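Local coordinates for protein adenylation domain (Streptomyces sp., PDB 5N9W) that belongs to the ANL clan of AMP-binding enzymes, an adenylation domain whose large N-terminal portion carries a small C-terminal domain, at residues G284-T289 with N513-R518; S436-A441 with T491-Y496; V449-W454 with L465-T470; R483-H488 with S500-L505. All coordinates share one frame; numbering follows the deposited sequence.

Interaction 1: G284-T289 with N513-R518; sequences GGEKLT and NGKADR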
loop_
_atom_site.group_PDB
_atom_site.type_symbol
_atom_site.label_atom_id
_atom_site.label_comp_id
_atom_site.label_asym_id
_atom_site.label_seq_id
_atom_site.Cartn_x
_atom_site.Cartn_y
_atom_site.Cartn_z
ATOM N N GLY A 284 -1.874 2.841 5.943
ATOM C CA GLY A 284 -0.739 2.433 5.138
ATOM C C GLY A 284 -0.393 3.527 4.152
ATOM O O GLY A 284 -0.992 4.584 4.185
ATOM N N GLY A 285 0.561 3.278 3.268
ATOM C CA GLY A 285 0.926 4.260 2.256
ATOM C C GLY A 285 1.928 5.288 2.752
ATOM O O GLY A 285 2.976 4.940 3.262
ATOM N N GLU A 286 1.596 6.562 2.621
ATOM C CA GLU A 286 2.502 7.635 3.018
ATOM C C GLU A 286 2.658 7.712 4.539
ATOM O O GLU A 286 1.901 7.094 5.276
ATOM C CB GLU A 286 2.002 8.969 2.476
ATOM C CG GLU A 286 1.232 8.847 1.176
ATOM C CD GLU A 286 -0.182 9.408 1.261
ATOM O OE1 GLU A 286 -0.367 10.449 1.911
ATOM O OE2 GLU A 286 -1.110 8.815 0.671
ATOM N N LYS A 287 3.666 8.452 4.989
ATOM C CA LYS A 287 3.845 8.783 6.396
ATOM C C LYS A 287 2.595 9.429 6.956
ATOM O O LYS A 287 2.002 10.289 6.315
ATOM C CB LYS A 287 5.025 9.735 6.570
ATOM C CG LYS A 287 5.347 10.116 8.006
ATOM C CD LYS A 287 5.642 11.610 8.115
ATOM C CE LYS A 287 6.345 12.130 6.871
ATOM N NZ LYS A 287 6.110 13.586 6.669
ATOM N N LEU A 288 2.201 9.019 8.154
ATOM C CA LEU A 288 1.026 9.578 8.813
ATOM C C LEU A 288 1.421 10.690 9.795
ATOM O O LEU A 288 2.240 10.472 10.674
ATOM C CB LEU A 288 0.266 8.470 9.546
ATOM C CG LEU A 288 -0.985 8.773 10.370
ATOM C CD1 LEU A 288 -2.182 8.876 9.476
ATOM C CD2 LEU A 288 -1.188 7.698 11.435
ATOM N N THR A 289 0.847 11.876 9.637
ATOM C CA THR A 289 1.071 12.973 10.569
ATOM C C THR A 289 -0.077 13.063 11.563
ATOM O O THR A 289 -1.221 12.821 11.205
ATOM C CB THR A 289 1.189 14.320 9.836
ATOM O OG1 THR A 289 0.213 14.375 8.797
ATOM C CG2 THR A 289 2.550 14.485 9.221
ATOM N N ASN A 513 0.804 3.016 -4.834
ATOM C CA ASN A 513 0.807 2.977 -3.374
ATOM C C ASN A 513 0.280 4.271 -2.772
ATOM O O ASN A 513 0.199 4.414 -1.559
ATOM C CB ASN A 513 2.209 2.722 -2.823
ATOM C CG ASN A 513 3.202 2.299 -3.892
ATOM O OD1 ASN A 513 3.010 2.537 -5.085
ATOM N ND2 ASN A 513 4.280 1.669 -3.458
ATOM N N GLY A 514 -0.049 5.232 -3.621
ATOM C CA GLY A 514 -0.549 6.504 -3.135
ATOM C C GLY A 514 0.507 7.486 -2.648
ATOM O O GLY A 514 0.186 8.577 -2.194
ATOM N N LYS A 515 1.773 7.091 -2.703
ATOM C CA LYS A 515 2.871 8.021 -2.437
ATOM C C LYS A 515 3.007 8.981 -3.629
ATOM O O LYS A 515 2.723 8.608 -4.767
ATOM C CB LYS A 515 4.189 7.269 -2.183
ATOM C CG LYS A 515 4.297 6.615 -0.795
ATOM C CD LYS A 515 5.487 7.128 0.040
ATOM C CE LYS A 515 5.207 8.506 0.630
ATOM N NZ LYS A 515 5.803 8.679 1.985
ATOM N N ALA A 516 3.436 10.223 -3.374
ATOM C CA ALA A 516 3.480 11.242 -4.434
ATOM C C ALA A 516 4.470 10.867 -5.525
ATOM O O ALA A 516 5.600 10.484 -5.246
ATOM C CB ALA A 516 3.802 12.589 -3.859
ATOM N N ASP A 517 3.997 10.926 -6.766
ATOM C CA ASP A 517 4.798 10.589 -7.940
ATOM C C ASP A 517 5.661 11.768 -8.359
ATOM O O ASP A 517 5.170 12.681 -9.022
ATOM C CB ASP A 517 3.889 10.173 -9.096
ATOM C CG ASP A 517 4.636 9.488 -10.210
ATOM O OD1 ASP A 517 5.865 9.291 -10.092
ATOM O OD2 ASP A 517 3.969 9.116 -11.195
ATOM N N ARG A 518 6.939 11.738 -7.985
ATOM C CA ARG A 518 7.858 12.836 -8.257
ATOM C C ARG A 518 8.193 12.994 -9.735
ATOM O O ARG A 518 8.322 14.106 -10.242
ATOM C CB ARG A 518 9.150 12.647 -7.468
ATOM C CG ARG A 518 8.988 12.881 -5.991
ATOM C CD ARG A 518 10.084 13.776 -5.411
ATOM N NE ARG A 518 9.619 14.476 -4.217
ATOM C CZ ARG A 518 9.222 13.866 -3.103
ATOM N NH1 ARG A 518 9.246 12.545 -3.025
ATOM N NH2 ARG A 518 8.799 14.569 -2.059
#

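Interaction 2: S436-A441 with T491-Y496; sequences SDVEAA and TVLPSY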
loop_
_atom_site.group_PDB
_atom_site.type_symbol
_atom_site.label_atom_id
_atom_site.label_comp_id
_atom_site.label_asym_id
_atom_site.label_seq_id
_atom_site.Cartn_x
_atom_site.Cartn_y
_atom_site.Cartn_z
ATOM N N SER A 436 11.436 16.639 2.777
ATOM C CA SER A 436 10.301 16.336 3.638
ATOM C C SER A 436 9.921 17.520 4.539
ATOM O O SER A 436 8.754 17.860 4.664
ATOM C CB SER A 436 10.617 15.110 4.493
ATOM O OG SER A 436 9.455 14.674 5.164
ATOM N N ASP A 437 10.927 18.143 5.151
ATOM C CA ASP A 437 10.741 19.338 5.981
ATOM C C ASP A 437 10.177 20.526 5.194
ATOM O O ASP A 437 9.323 21.254 5.685
ATOM C CB ASP A 437 12.061 19.746 6.624
ATOM C CG ASP A 437 12.533 18.765 7.677
ATOM O OD1 ASP A 437 11.980 17.643 7.760
ATOM O OD2 ASP A 437 13.470 19.126 8.414
ATOM N N VAL A 438 10.653 20.721 3.968
ATOM C CA VAL A 438 10.101 21.753 3.099
ATOM C C VAL A 438 8.619 21.479 2.838
ATOM O O VAL A 438 7.783 22.373 2.946
ATOM C CB VAL A 438 10.865 21.829 1.766
ATOM C CG1 VAL A 438 10.387 23.002 0.954
ATOM C CG2 VAL A 438 12.339 21.934 2.029
ATOM N N GLU A 439 8.304 20.228 2.508
ATOM C CA GLU A 439 6.922 19.798 2.251
ATOM C C GLU A 439 5.992 20.095 3.434
ATOM O O GLU A 439 4.872 20.525 3.253
ATOM C CB GLU A 439 6.890 18.299 1.904
ATOM C CG GLU A 439 6.947 18.013 0.403
ATOM C CD GLU A 439 7.785 16.788 0.024
ATOM O OE1 GLU A 439 8.013 15.906 0.871
ATOM O OE2 GLU A 439 8.208 16.704 -1.142
ATOM N N ALA A 440 6.479 19.880 4.644
ATOM C CA ALA A 440 5.697 20.131 5.842
ATOM C C ALA A 440 5.383 21.617 6.034
ATOM O O ALA A 440 4.236 21.991 6.239
ATOM C CB ALA A 440 6.424 19.604 7.034
ATOM N N ALA A 441 6.406 22.457 5.973
ATOM C CA ALA A 441 6.226 23.896 6.107
ATOM C C ALA A 441 5.189 24.466 5.145
ATOM O O ALA A 441 4.393 25.310 5.528
ATOM C CB ALA A 441 7.538 24.589 5.908
ATOM N N THR A 491 8.530 32.917 6.494
ATOM C CA THR A 491 8.407 32.940 7.943
ATOM C C THR A 491 8.822 31.625 8.608
ATOM O O THR A 491 9.304 31.606 9.739
ATOM C CB THR A 491 6.952 33.282 8.318
ATOM O OG1 THR A 491 6.761 34.694 8.166
ATOM C CG2 THR A 491 6.615 32.876 9.735
ATOM N N VAL A 492 8.654 30.525 7.886
ATOM C CA VAL A 492 8.815 29.208 8.483
ATOM C C VAL A 492 10.178 28.609 8.160
ATOM O O VAL A 492 10.741 27.895 8.995
ATOM C CB VAL A 492 7.687 28.227 8.025
ATOM C CG1 VAL A 492 7.756 26.927 8.810
ATOM C CG2 VAL A 492 6.307 28.850 8.204
ATOM N N LEU A 493 10.720 28.911 6.972
ATOM C CA LEU A 493 11.970 28.284 6.507
ATOM C C LEU A 493 13.139 29.242 6.275
ATOM O O LEU A 493 12.946 30.396 5.908
ATOM C CB LEU A 493 11.723 27.526 5.205
ATOM C CG LEU A 493 10.851 26.275 5.239
ATOM C CD1 LEU A 493 10.653 25.754 3.834
ATOM C CD2 LEU A 493 11.435 25.200 6.136
ATOM N N PRO A 494 14.371 28.753 6.473
ATOM C CA PRO A 494 15.528 29.576 6.124
ATOM C C PRO A 494 15.618 29.674 4.611
ATOM O O PRO A 494 15.162 28.750 3.937
ATOM C CB PRO A 494 16.703 28.802 6.710
ATOM C CG PRO A 494 16.249 27.407 6.770
ATOM C CD PRO A 494 14.768 27.432 6.983
ATOM N N SER A 495 16.180 30.757 4.087
ATOM C CA SER A 495 16.044 31.077 2.670
ATOM C C SER A 495 16.496 29.966 1.728
ATOM O O SER A 495 15.922 29.800 0.656
ATOM C CB SER A 495 16.814 32.354 2.342
ATOM O OG SER A 495 18.160 32.237 2.767
ATOM N N TYR A 496 17.510 29.207 2.121
ATOM C CA TYR A 496 18.011 28.131 1.274
ATOM C C TYR A 496 17.081 26.907 1.207
ATOM O O TYR A 496 17.342 25.964 0.454
ATOM C CB TYR A 496 19.395 27.701 1.745
ATOM C CG TYR A 496 19.435 26.893 3.017
ATOM C CD1 TYR A 496 19.532 27.512 4.260
ATOM C CD2 TYR A 496 19.420 25.507 2.972
ATOM C CE1 TYR A 496 19.593 26.769 5.423
ATOM C CE2 TYR A 496 19.484 24.756 4.123
ATOM C CZ TYR A 496 19.568 25.389 5.346
ATOM O OH TYR A 496 19.630 24.624 6.491
#

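Interaction 3: V449-W454 with L465-T470; sequences VDAVVW and LVCAYT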
loop_
_atom_site.group_PDB
_atom_site.type_symbol
_atom_site.label_atom_id
_atom_site.label_comp_id
_atom_site.label_asym_id
_atom_site.label_seq_id
_atom_site.Cartn_x
_atom_site.Cartn_y
_atom_site.Cartn_z
ATOM N N VAL A 449 -3.748 21.714 1.201
ATOM C CA VAL A 449 -3.966 20.310 1.550
ATOM C C VAL A 449 -2.680 19.499 1.516
ATOM O O VAL A 449 -2.291 18.875 2.498
ATOM C CB VAL A 449 -4.951 19.647 0.586
ATOM C CG1 VAL A 449 -5.177 18.209 0.985
ATOM C CG2 VAL A 449 -6.252 20.417 0.537
ATOM N N ASP A 450 -2.025 19.523 0.361
ATOM C CA ASP A 450 -0.873 18.676 0.113
ATOM C C ASP A 450 0.199 19.394 -0.698
ATOM O O ASP A 450 -0.098 20.316 -1.442
ATOM C CB ASP A 450 -1.311 17.420 -0.627
ATOM C CG ASP A 450 -0.994 16.167 0.131
ATOM O OD1 ASP A 450 0.138 16.091 0.670
ATOM O OD2 ASP A 450 -1.885 15.279 0.193
ATOM N N ALA A 451 1.437 18.934 -0.572
ATOM C CA ALA A 451 2.560 19.556 -1.248
ATOM C C ALA A 451 3.667 18.552 -1.508
ATOM O O ALA A 451 3.951 17.714 -0.675
ATOM C CB ALA A 451 3.098 20.737 -0.433
ATOM N N VAL A 452 4.305 18.654 -2.670
ATOM C CA VAL A 452 5.530 17.909 -2.911
ATOM C C VAL A 452 6.613 18.862 -3.429
ATOM O O VAL A 452 6.385 19.634 -4.349
ATOM C CB VAL A 452 5.301 16.757 -3.891
ATOM C CG1 VAL A 452 4.793 17.275 -5.212
ATOM C CG2 VAL A 452 6.573 15.950 -4.076
ATOM N N VAL A 453 7.784 18.838 -2.808
ATOM C CA VAL A 453 8.873 19.680 -3.269
ATOM C C VAL A 453 9.998 18.797 -3.779
ATOM O O VAL A 453 10.197 17.674 -3.292
ATOM C CB VAL A 453 9.380 20.649 -2.165
ATOM C CG1 VAL A 453 8.218 21.165 -1.334
ATOM C CG2 VAL A 453 10.373 19.986 -1.265
ATOM N N TRP A 454 10.701 19.286 -4.796
ATOM C CA TRP A 454 11.832 18.549 -5.344
ATOM C C TRP A 454 12.870 19.453 -5.985
ATOM O O TRP A 454 12.610 20.625 -6.243
ATOM C CB TRP A 454 11.359 17.533 -6.363
ATOM C CG TRP A 454 10.914 18.109 -7.661
ATOM C CD1 TRP A 454 11.617 18.127 -8.820
ATOM C CD2 TRP A 454 9.633 18.708 -7.961
ATOM N NE1 TRP A 454 10.872 18.707 -9.816
ATOM C CE2 TRP A 454 9.657 19.078 -9.317
ATOM C CE3 TRP A 454 8.493 18.984 -7.212
ATOM C CZ2 TRP A 454 8.576 19.700 -9.944
ATOM C CZ3 TRP A 454 7.418 19.601 -7.834
ATOM C CH2 TRP A 454 7.464 19.954 -9.184
ATOM N N LEU A 465 14.859 24.267 -6.091
ATOM C CA LEU A 465 13.675 23.710 -5.450
ATOM C C LEU A 465 12.389 24.179 -6.101
ATOM O O LEU A 465 12.182 25.370 -6.283
ATOM C CB LEU A 465 13.642 24.090 -3.972
ATOM C CG LEU A 465 14.527 23.284 -3.047
ATOM C CD1 LEU A 465 14.203 23.637 -1.609
ATOM C CD2 LEU A 465 14.280 21.822 -3.315
ATOM N N VAL A 466 11.519 23.236 -6.432
ATOM C CA VAL A 466 10.173 23.577 -6.888
ATOM C C VAL A 466 9.144 22.909 -5.976
ATOM O O VAL A 466 9.427 21.896 -5.346
ATOM C CB VAL A 466 9.937 23.150 -8.351
ATOM C CG1 VAL A 466 8.676 23.804 -8.917
ATOM C CG2 VAL A 466 11.117 23.527 -9.198
ATOM N N CYS A 467 7.957 23.491 -5.898
ATOM C CA CYS A 467 6.891 22.923 -5.108
ATOM C C CYS A 467 5.618 22.831 -5.931
ATOM O O CYS A 467 5.245 23.782 -6.616
ATOM C CB CYS A 467 6.654 23.757 -3.853
ATOM S SG CYS A 467 5.166 23.363 -2.906
ATOM N N ALA A 468 4.968 21.669 -5.874
ATOM C CA ALA A 468 3.593 21.543 -6.348
ATOM C C ALA A 468 2.681 21.309 -5.142
ATOM O O ALA A 468 3.068 20.656 -4.165
ATOM C CB ALA A 468 3.472 20.432 -7.356
ATOM N N TYR A 469 1.482 21.864 -5.190
ATOM C CA TYR A 469 0.612 21.779 -4.040
ATOM C C TYR A 469 -0.862 21.786 -4.419
ATOM O O TYR A 469 -1.250 22.265 -5.481
ATOM C CB TYR A 469 0.899 22.926 -3.068
ATOM C CG TYR A 469 0.447 24.270 -3.589
ATOM C CD1 TYR A 469 1.212 24.967 -4.518
ATOM C CD2 TYR A 469 -0.747 24.842 -3.154
ATOM C CE1 TYR A 469 0.803 26.195 -5.006
ATOM C CE2 TYR A 469 -1.167 26.069 -3.635
ATOM C CZ TYR A 469 -0.383 26.747 -4.565
ATOM O OH TYR A 469 -0.784 27.972 -5.060
ATOM N N THR A 470 -1.677 21.261 -3.518
ATOM C CA THR A 470 -3.115 21.213 -3.703
ATOM C C THR A 470 -3.821 22.070 -2.665
ATOM O O THR A 470 -3.473 22.034 -1.480
ATOM C CB THR A 470 -3.611 19.790 -3.607
ATOM O OG1 THR A 470 -3.108 19.201 -2.403
ATOM C CG2 THR A 470 -3.088 19.000 -4.769
#

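Interaction 4: R483-H488 with S500-L505; sequences RALRAH and SQYLAL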
loop_
_atom_site.group_PDB
_atom_site.type_symbol
_atom_site.label_atom_id
_atom_site.label_comp_id
_atom_site.label_asym_id
_atom_site.label_seq_id
_atom_site.Cartn_x
_atom_site.Cartn_y
_atom_site.Cartn_z
ATOM N N ARG A 483 1.833 33.737 -4.118
ATOM C CA ARG A 483 2.326 34.915 -3.452
ATOM C C ARG A 483 2.066 34.832 -1.945
ATOM O O ARG A 483 3.000 34.921 -1.145
ATOM C CB ARG A 483 1.681 36.157 -4.054
ATOM C CG ARG A 483 2.588 37.352 -4.100
ATOM C CD ARG A 483 1.860 38.591 -4.571
ATOM N NE ARG A 483 2.413 39.762 -3.899
ATOM C CZ ARG A 483 1.958 41.002 -4.035
ATOM N NH1 ARG A 483 0.934 41.255 -4.835
ATOM N NH2 ARG A 483 2.529 41.993 -3.365
ATOM N N ALA A 484 0.805 34.647 -1.557
ATOM C CA ALA A 484 0.445 34.492 -0.146
ATOM C C ALA A 484 1.201 33.333 0.477
ATOM O O ALA A 484 1.696 33.415 1.589
ATOM C CB ALA A 484 -1.056 34.286 0.009
ATOM N N LEU A 485 1.292 32.245 -0.262
ATOM C CA LEU A 485 2.023 31.086 0.211
ATOM C C LEU A 485 3.515 31.404 0.374
ATOM O O LEU A 485 4.130 31.065 1.391
ATOM C CB LEU A 485 1.790 29.926 -0.747
ATOM C CG LEU A 485 2.502 28.594 -0.593
ATOM C CD1 LEU A 485 2.379 28.043 0.818
ATOM C CD2 LEU A 485 1.916 27.651 -1.602
ATOM N N ARG A 486 4.082 32.084 -0.616
ATOM C CA ARG A 486 5.467 32.566 -0.557
ATOM C C ARG A 486 5.694 33.418 0.673
ATOM O O ARG A 486 6.665 33.240 1.384
ATOM C CB ARG A 486 5.822 33.377 -1.810
ATOM C CG ARG A 486 7.160 33.000 -2.416
ATOM C CD ARG A 486 7.504 33.815 -3.647
ATOM N NE ARG A 486 7.709 32.948 -4.797
ATOM C CZ ARG A 486 8.774 32.173 -4.958
ATOM N NH1 ARG A 486 9.744 32.150 -4.055
ATOM N NH2 ARG A 486 8.878 31.418 -6.032
ATOM N N ALA A 487 4.787 34.345 0.925
ATOM C CA ALA A 487 4.885 35.172 2.107
ATOM C C ALA A 487 4.934 34.341 3.390
ATOM O O ALA A 487 5.789 34.570 4.237
ATOM C CB ALA A 487 3.732 36.149 2.152
ATOM N N HIS A 488 4.017 33.388 3.539
ATOM C CA HIS A 488 4.003 32.492 4.700
ATOM C C HIS A 488 5.274 31.651 4.866
ATOM O O HIS A 488 5.773 31.507 5.971
ATOM C CB HIS A 488 2.787 31.558 4.630
ATOM C CG HIS A 488 2.850 30.401 5.583
ATOM N ND1 HIS A 488 2.737 30.548 6.949
ATOM C CD2 HIS A 488 3.008 29.074 5.359
ATOM C CE1 HIS A 488 2.825 29.361 7.529
ATOM N NE2 HIS A 488 2.993 28.450 6.588
ATOM N N SER A 500 11.864 27.824 -5.107
ATOM C CA SER A 500 12.095 28.919 -6.025
ATOM C C SER A 500 10.866 29.149 -6.883
ATOM O O SER A 500 10.655 30.241 -7.396
ATOM C CB SER A 500 13.314 28.640 -6.912
ATOM O OG SER A 500 13.088 27.519 -7.754
ATOM N N GLN A 501 10.044 28.114 -7.024
ATOM C CA GLN A 501 8.840 28.192 -7.847
ATOM C C GLN A 501 7.708 27.344 -7.284
ATOM O O GLN A 501 7.951 26.255 -6.756
ATOM C CB GLN A 501 9.158 27.736 -9.260
ATOM C CG GLN A 501 8.156 28.140 -10.297
ATOM C CD GLN A 501 8.826 28.314 -11.627
ATOM O OE1 GLN A 501 10.042 28.501 -11.692
ATOM N NE2 GLN A 501 8.056 28.243 -12.698
ATOM N N TYR A 502 6.477 27.837 -7.428
ATOM C CA TYR A 502 5.271 27.143 -6.946
ATOM C C TYR A 502 4.297 26.811 -8.063
ATOM O O TYR A 502 3.913 27.681 -8.840
ATOM C CB TYR A 502 4.530 27.983 -5.909
ATOM C CG TYR A 502 5.221 28.086 -4.579
ATOM C CD1 TYR A 502 6.114 29.116 -4.325
ATOM C CD2 TYR A 502 4.956 27.173 -3.560
ATOM C CE1 TYR A 502 6.740 29.223 -3.118
ATOM C CE2 TYR A 502 5.580 27.277 -2.343
ATOM C CZ TYR A 502 6.476 28.308 -2.133
ATOM O OH TYR A 502 7.118 28.447 -0.935
ATOM N N LEU A 503 3.872 25.552 -8.112
ATOM C CA LEU A 503 2.887 25.106 -9.096
ATOM C C LEU A 503 1.591 24.638 -8.426
ATOM O O LEU A 503 1.582 23.665 -7.670
ATOM C CB LEU A 503 3.459 23.982 -9.961
ATOM C CG LEU A 503 2.467 23.334 -10.923
ATOM C CD1 LEU A 503 2.091 24.282 -12.049
ATOM C CD2 LEU A 503 3.022 22.022 -11.456
ATOM N N ALA A 504 0.499 25.332 -8.718
ATOM C CA ALA A 504 -0.808 24.974 -8.192
ATOM C C ALA A 504 -1.448 23.869 -9.019
ATOM O O ALA A 504 -1.681 24.048 -10.211
ATOM C CB ALA A 504 -1.709 26.180 -8.161
ATOM N N LEU A 505 -1.734 22.737 -8.382
ATOM C CA LEU A 505 -2.388 21.611 -9.054
ATOM C C LEU A 505 -3.718 21.218 -8.389
ATOM O O LEU A 505 -3.852 21.270 -7.169
ATOM C CB LEU A 505 -1.463 20.391 -9.092
ATOM C CG LEU A 505 -0.281 20.438 -10.048
ATOM C CD1 LEU A 505 0.462 19.127 -10.064
ATOM C CD2 LEU A 505 -0.736 20.817 -11.449
#

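Interaction 1: G284-T289 with N513-R518
Glu-286 turns its CG opposite the carbonyl carbon and close beside the backbone N (chi1 -30°), then bends at chi2 (122°), which carries its carboxylate to the Gly-514 peptide. Lys-515 also sets its CG opposite the carbonyl carbon (chi1 -76°), but three further bends lead its end back to the backbone of Glu-286. The two side chains therefore slide past each other in opposite directions. Lys-515 CE lies 3.7 Å from Glu-286 CB, and Lys-515 NZ comes within 3.6 Å of Glu-286 CA. The charged ends do not meet: Glu-286 OE1 and Lys-515 NZ are 6.4 Å apart. Because Lys-515 was modelled in two conformers, these approaches of its end are tentative.

At the other end of the contact Glu-286 OE2 is 3.2 Å from Gly-514 O, two acceptors with no hydrogen bond between them, a closeness that is probably mildly unfavourable. Glu-286 OE1 is held instead by Thr-259 OG1. Backbone meets backbone where Gly-285 CA rests 3.9 Å from Asn-513 O; both Gly-285 and Gly-514 have positive phi. Thr-511 OG1 lies at hydrogen-bonding distance of both Asn-513 OD1 and Lys-515 O, two acceptors that must share its one proton.

The sequence NGKAD fits the A10 signature of adenylation domains, so the loop carrying this signature touches the large N-terminal part at a partly exposed surface. Residues 284-289 link strand 280-283 to helix 290-300, while 513-518 follow strand 501-504 and lead into helix 518-528, with Asp-517 at its N-cap.

Interaction 2: S436-A441 with T491-Y496
Asp-437 touches Leu-493 first and only marginally, with its backbone O 4.5 Å from Leu-493 CD2. That same carbonyl accepts the helical hydrogen bond of Ala-441 N, so the leucine methyl skirts an oxygen already engaged within the helix. One residue on, buried Val-438 meets Leu-493 by a single branch: its CG1, anti to the backbone N (chi1 -173°), lies 4.0 Å from Leu-493 CD1, and the two side chains cross at about a right angle. Val-438 also touches Val-453 and Pro-499, which puts this helix residue against both the sheet and the loop before strand 501-504.

Helix 435-443 is one of the helices that pack around the small three-stranded sheet of the ANL C-terminal domain. Glu-439 points away from 491-496 and turns toward that sheet, where its OE2 hydrogen-bonds Val-453 N and pairs with Arg-518 in a salt bridge modelled implausibly short.

Ala-441 points toward the second segment and carries most of this segment's share of the contact. Its CB sits 3.8 Å from Leu-493 CG, with Leu-493 CD1 and CD2 at 3.9 and 4.0 Å, so the methyl sits over the branch point, with the two leucine methyls splayed to either side of it. Beside them, Val-492 CG1 approaches Ala-441 CB to 3.7 Å from the weakly bonded end of helix 482-492; Val-492 is itself exposed, and no hydrogen bond joins the two segments.

Interaction 3: V449-W454 with L465-T470
Trp-454 lies alongside Val-466, both pointing the same way, and this is the closely packed end of the strand pair. Val-466 CB stands over a face of the six-membered ring, 4.1 Å from its centroid and 11° off the normal, a CH-pi contact. Trp-454 CZ3 reaches on to Ala-468 CB at 4.1 Å; chi1 of 73° places CG between the backbone N and the carbonyl carbon, and the indole extends from there across the partner strand. Here the backbones are bonded both ways: Val-466 N gives to Trp-454 O at 2.8 Å, and Trp-454 N gives to Val-466 O at 3.0 Å.

The pair is the antiparallel hairpin of strands 448-457 and 462-471, two of the three strands in the C-terminal domain's sheet. Helix 518-528 packs on the face bearing Val-452, Trp-454, Val-466 and Ala-468. Helix 435-443 reaches Val-453 on the face where Val-453 CG1 meets Cys-467 CB at 3.9 Å.

Toward the other end the register slips at a classic beta bulge, with Val-449 and Asp-450 both facing Thr-470. Val-449 N holds Thr-470 O at 2.7 Å, and Thr-470 N still gives a good bond to Asp-450 O at 2.8 Å. Looseness is confined to the exposed Val-449 and the weak 3.4 Å bond from Asp-450 N to Thr-470 O; the Asp-450 carboxylate leads away to a salt bridge with Arg-510.

Interaction 4: R483-H488 with S500-L505
Tyr-502 overlaps two neighbouring residues of the helix at once, Leu-485 along its CD2 and CE2 atoms and Arg-486 along CD1 and CE1. Leu-485 CD2 makes the closer approach, 3.6 Å from Tyr-502 CD2, and with CG anti to the backbone N (chi1 175°) the leucine projects from the helix toward the strand. Arg-486 comes in with its aliphatic part, CG 3.9 Å from Tyr-502 CE1, then bends at chi3. That bend brings a face of the guanidinium over the same CE1, 4.0 Å from Arg-486 CZ, with the two planes 85° apart.

At its edge the guanidinium gives an N-H of NH2 to Ser-500 O. The donor stands well above the carbonyl plane, and the 2.5 Å separation of Arg-486 NH2 and Ser-500 O is unusually short, so its exact length is doubtful. NH1 adds a weak bond to Pro-499 O.

Tyr-502 also touches Ala-482, Val-489 and Cys-467. The axes of 483-488, within helix 482-492, and strand 501-504 pass 9.8 Å apart at closest, their N-to-C directions at 133°. The strand runs parallel to 462-471 at an edge of the C-terminal sheet, while helix 518-528 meets Gln-501 and Leu-503.

Overall arrangement
Interactions 2, 3 and 4 lie within the C-terminal domain; interaction 1 joins that domain to the large N-terminal part. Interaction 3 is the strand pair inside, with its centre 9 Å from interaction 4 and 11 Å from interaction 2. Interactions 2 and 4 share helix 482-492, and interactions 3 and 4 meet on the sheet through neighbouring strands 462-471 and 501-504. Along the chain interaction 1 closes a loop enclosing the others, interaction 3 is nested in interaction 2, and interactions 2 and 4 alternate. Arg-518, in the 513-518 segment but not touching 284-289, reaches Glu-439 of interaction 2 and, weakly, Val-453 of interaction 3, whereas interaction 4 remains about 8 Å, nearest atoms, from interaction 1.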